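Local coordinates for sensor protein qseC (Escherichia coli, PDB 3JZ3), which autophosphorylates on a histidine with ATP as the sensor kinase of the QseB/QseC two-component system, which switches on the flagella regulon, at the interface of chains A and B. Numbering follows the deposited sequence. Chains: chain A/B, Sensor protein qseC.

Contact 1: the interface of chains A and B. Residues chain A 41-43, 88, 123; chain B 31-34.
A:Leu41 and B:Asp32 begin a short run of parallel backbone pairing, in which strand 41-42 of chain A lies beside strand 31-32 of chain B. The amide N of B:Asp32 gives a hydrogen bond to the carbonyl O of A:Leu41 at 2.7 Å. One step on, N of A:Gln43 donates to O of B:Asp32 at 3.0 Å, so the main-chain N and O of B:Asp32 both bond to chain A, to the strand and the residue just after it.

The opposite flank of the chain B segment is held by side chains of chain A. The carboxylate oxygen OD2 of A:Asp88 accepts a hydrogen bond from the amide N of B:Asp33 at 2.9 Å. The donor stands well above the carboxylate plane. The same OD2 also meets water 1, at 2.6 Å, and that water reaches the carbonyl O of B:Asp31. A:Arg123 follows at the next peptide: its NH1 bonds O of B:Asp33 at 2.9 Å, with the oxygen at the edge of the guanidinium and in its plane. The Arg chain starts anti to the backbone N and then bends at chi2 (56°), which brings the guanidinium round to that carbonyl. The B:Asp33 carboxylate makes no salt bridge with it; NH1 and OD2 of B:Asp33 are 5.3 Å apart, a range at which their charges may still attract weakly.

Apolar contact is slight among these residues. The amide of A:Gln43 runs alongside the B:Asp33 carboxylate, their planes nearly perpendicular, while CB of A:Leu41 rests against CG of B:Asp31 at 3.9 Å. Several side chains here are incompletely modelled, including those of A:Leu41 and B:Asp32.

In the fold, this HisKA-region segment of chain B threads between the start of the modelled chain A and helices 78-95 and 115-131, which supply A:Asp88 and A:Arg123; helix 115-131 belongs to the HATPase-type ATP-binding domain and carries its N-box.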
# COMPACT_ATOMS: atom_id res chain seq x y z
N LEU A 41 3.83 10.92 -2.35
CA LEU A 41 3.09 9.94 -3.16
C LEU A 41 1.80 9.53 -2.46
O LEU A 41 1.70 9.56 -1.23
CB LEU A 41 3.96 8.71 -3.44
N LEU A 42 0.80 9.14 -3.26
CA LEU A 42 -0.49 8.72 -2.72
C LEU A 42 -0.80 7.26 -3.03
O LEU A 42 -0.63 6.80 -4.16
CB LEU A 42 -1.61 9.63 -3.24
N GLN A 43 -1.26 6.53 -2.01
CA GLN A 43 -1.68 5.15 -2.16
C GLN A 43 -3.04 4.92 -1.50
O GLN A 43 -3.21 5.16 -0.31
CB GLN A 43 -0.64 4.20 -1.57
CG GLN A 43 -0.80 2.76 -2.02
CD GLN A 43 -0.12 1.78 -1.09
OE1 GLN A 43 0.92 2.09 -0.49
NE2 GLN A 43 -0.69 0.59 -0.96
N ASP A 88 -2.27 11.30 7.81
CA ASP A 88 -3.08 10.19 7.29
C ASP A 88 -4.25 9.80 8.20
O ASP A 88 -5.33 9.47 7.70
CB ASP A 88 -2.21 8.97 7.00
CG ASP A 88 -1.31 9.17 5.79
OD1 ASP A 88 -1.54 10.13 5.01
OD2 ASP A 88 -0.37 8.36 5.62
N ARG A 123 1.90 3.53 11.27
CA ARG A 123 0.45 3.53 11.11
C ARG A 123 -0.24 2.54 12.05
O ARG A 123 -1.33 2.83 12.56
CB ARG A 123 0.07 3.26 9.65
CG ARG A 123 -1.43 3.29 9.37
CD ARG A 123 -2.06 4.61 9.79
NE ARG A 123 -3.47 4.68 9.41
CZ ARG A 123 -3.90 5.16 8.25
NH1 ARG A 123 -3.04 5.62 7.34
NH2 ARG A 123 -5.20 5.19 7.99
N ASP B 31 5.30 8.18 1.44
CA ASP B 31 4.08 7.83 0.73
C ASP B 31 2.88 7.87 1.68
O ASP B 31 2.88 7.19 2.71
CB ASP B 31 4.24 6.44 0.10
CG ASP B 31 3.04 6.01 -0.73
OD1 ASP B 31 1.91 6.48 -0.50
OD2 ASP B 31 3.24 5.17 -1.64
N ASP B 32 1.88 8.67 1.33
CA ASP B 32 0.65 8.78 2.11
C ASP B 32 -0.26 7.55 1.93
O ASP B 32 -0.55 7.15 0.80
CB ASP B 32 -0.11 10.06 1.75
N ASP B 33 -0.69 6.97 3.05
CA ASP B 33 -1.63 5.84 3.05
C ASP B 33 -3.04 6.30 3.45
O ASP B 33 -3.29 6.61 4.62
CB ASP B 33 -1.16 4.73 4.00
CG ASP B 33 0.12 4.06 3.55
OD1 ASP B 33 0.39 4.01 2.32
OD2 ASP B 33 0.86 3.57 4.42
N PRO B 34 -3.95 6.36 2.47
CA PRO B 34 -5.35 6.77 2.63
C PRO B 34 -6.29 5.58 2.80
O PRO B 34 -6.09 4.54 2.17
CB PRO B 34 -5.65 7.52 1.33
O HOH W 1 2.19 8.55 5.14

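Contact 2: the interface of chains A and B. Residues chain A 54, 57-58, 61; chain B 64, 69-71, 114.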
# COMPACT_ATOMS: atom_id res chain seq x y z
N LEU A 54 -0.84 -9.10 5.06
CA LEU A 54 -0.21 -9.57 3.83
C LEU A 54 1.30 -9.31 3.82
O LEU A 54 2.08 -10.21 3.52
CB LEU A 54 -0.86 -8.93 2.61
CG LEU A 54 -0.21 -9.22 1.25
CD1 LEU A 54 -0.33 -10.69 0.88
CD2 LEU A 54 -0.81 -8.33 0.18
N GLN A 57 3.27 -11.49 6.36
CA GLN A 57 3.45 -12.84 5.84
C GLN A 57 4.50 -12.89 4.72
O GLN A 57 5.31 -13.82 4.68
CB GLN A 57 2.13 -13.42 5.35
CG GLN A 57 2.21 -14.90 4.98
CD GLN A 57 0.90 -15.47 4.47
OE1 GLN A 57 0.03 -14.74 4.00
NE2 GLN A 57 0.76 -16.79 4.57
N LEU A 58 4.49 -11.90 3.84
CA LEU A 58 5.49 -11.84 2.77
C LEU A 58 6.91 -11.62 3.30
O LEU A 58 7.86 -12.18 2.76
CB LEU A 58 5.12 -10.80 1.72
CG LEU A 58 3.89 -11.05 0.83
CD1 LEU A 58 3.79 -10.00 -0.25
CD2 LEU A 58 3.89 -12.45 0.21
N LEU A 61 7.90 -15.07 5.01
CA LEU A 61 8.16 -16.11 4.02
C LEU A 61 9.42 -15.85 3.18
O LEU A 61 9.98 -16.77 2.59
CB LEU A 61 6.95 -16.30 3.10
CG LEU A 61 5.74 -17.05 3.68
CD1 LEU A 61 4.54 -16.88 2.76
CD2 LEU A 61 6.05 -18.52 3.90
N LEU B 64 6.44 -17.81 -3.70
CA LEU B 64 5.08 -18.20 -3.41
C LEU B 64 4.46 -18.98 -4.56
O LEU B 64 4.35 -18.47 -5.68
CB LEU B 64 4.25 -16.96 -3.09
CG LEU B 64 3.04 -17.11 -2.16
CD1 LEU B 64 3.43 -17.75 -0.83
CD2 LEU B 64 2.44 -15.74 -1.93
N ASN B 69 -2.03 -20.82 1.40
CA ASN B 69 -1.72 -20.34 2.75
C ASN B 69 -1.67 -18.82 2.93
O ASN B 69 -1.42 -18.33 4.04
CB ASN B 69 -0.45 -21.01 3.28
CG ASN B 69 -0.70 -22.41 3.80
OD1 ASN B 69 -1.47 -22.61 4.74
ND2 ASN B 69 -0.04 -23.39 3.20
N LEU B 70 -1.93 -18.08 1.85
CA LEU B 70 -1.95 -16.62 1.90
C LEU B 70 -3.07 -16.09 2.78
O LEU B 70 -4.18 -16.61 2.76
CB LEU B 70 -2.09 -16.02 0.50
CG LEU B 70 -0.86 -15.52 -0.24
CD1 LEU B 70 -1.28 -14.99 -1.59
CD2 LEU B 70 -0.12 -14.45 0.56
N GLN B 71 -2.76 -15.03 3.53
CA GLN B 71 -3.74 -14.33 4.36
C GLN B 71 -4.83 -13.73 3.49
O GLN B 71 -4.56 -13.23 2.40
CB GLN B 71 -3.07 -13.21 5.16
CG GLN B 71 -2.04 -13.65 6.20
CD GLN B 71 -2.66 -14.22 7.46
OE1 GLN B 71 -3.15 -15.35 7.47
NE2 GLN B 71 -2.62 -13.45 8.54
N GLN B 114 -6.21 -13.18 -3.60
CA GLN B 114 -5.84 -12.23 -2.57
C GLN B 114 -6.17 -10.82 -3.11
O GLN B 114 -5.63 -10.40 -4.13
CB GLN B 114 -4.36 -12.45 -2.19
CG GLN B 114 -3.58 -11.24 -1.66
CD GLN B 114 -4.20 -10.55 -0.48
OE1 GLN B 114 -4.73 -9.46 -0.61
NE2 GLN B 114 -4.15 -11.17 0.69
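Helix 48-62 of chain A meets loop residues 64 and 69-71 of chain B, with B:Gln114 reaching in from another loop. The helix belongs to the HisKA (phosphoacceptor) region of this histidine kinase.

A:Gln57 carries the polar part. Its chain is fully extended, CG anti to the backbone N (chi1 -172°) and CD anti again beyond it, so the amide is held out from the helix to the loop backbone. There the amide works with both ends: OE1 accepts a hydrogen bond from N of B:Gln71 at 2.8 Å, in the amide plane and on a lone pair, while NE2 donates to O of B:Asn69 at 2.7 Å. The second bond lies in the plane of the Gln amide but reaches the Asn carbonyl from above that carbonyl's plane. Two bonds to main-chain groups on either side of B:Leu70 fix the rotation of the amide and read backbone rather than side chains. The CG of B:Gln71 comes up beside OE1, its own amide turned nearly perpendicular to that of A:Gln57.

Leucines pack to either side of A:Gln57. One turn before it, A:Leu54 brings its CD1 methyl to CD2 of B:Leu70 at 3.8 Å, the two side chains crossing at a slant. The same methyl lies 3.8 Å from NE2 of B:Gln114, a van der Waals contact with the amide end. At the other end of the patch, B:Leu64 faces two leucines at once: CD1 touches CD1 of A:Leu61 at 3.9 Å, and CD2 approaches CD2 of A:Leu58 at 4.2 Å. It crosses both at about a right angle, meeting them methyl to methyl.

Contact 1 and contact 2 are about 22 Å apart, measured between the centres of their C-alpha atoms, and share no residue. On chain A, strand 41-42 of contact 1 is followed closely in sequence by helix 48-62 of contact 2, so one stretch of chain touches the partner twice; contact 1 adds helices 78-95 and 115-131. Chain B contributes residues 31-34 to one and the loops around 64-71 and 114 to the other. The whole interface is not an exact two-fold, so the two chains need not contribute the same residues; the structure alone does not show whether this pairing is the kinase's working dimer.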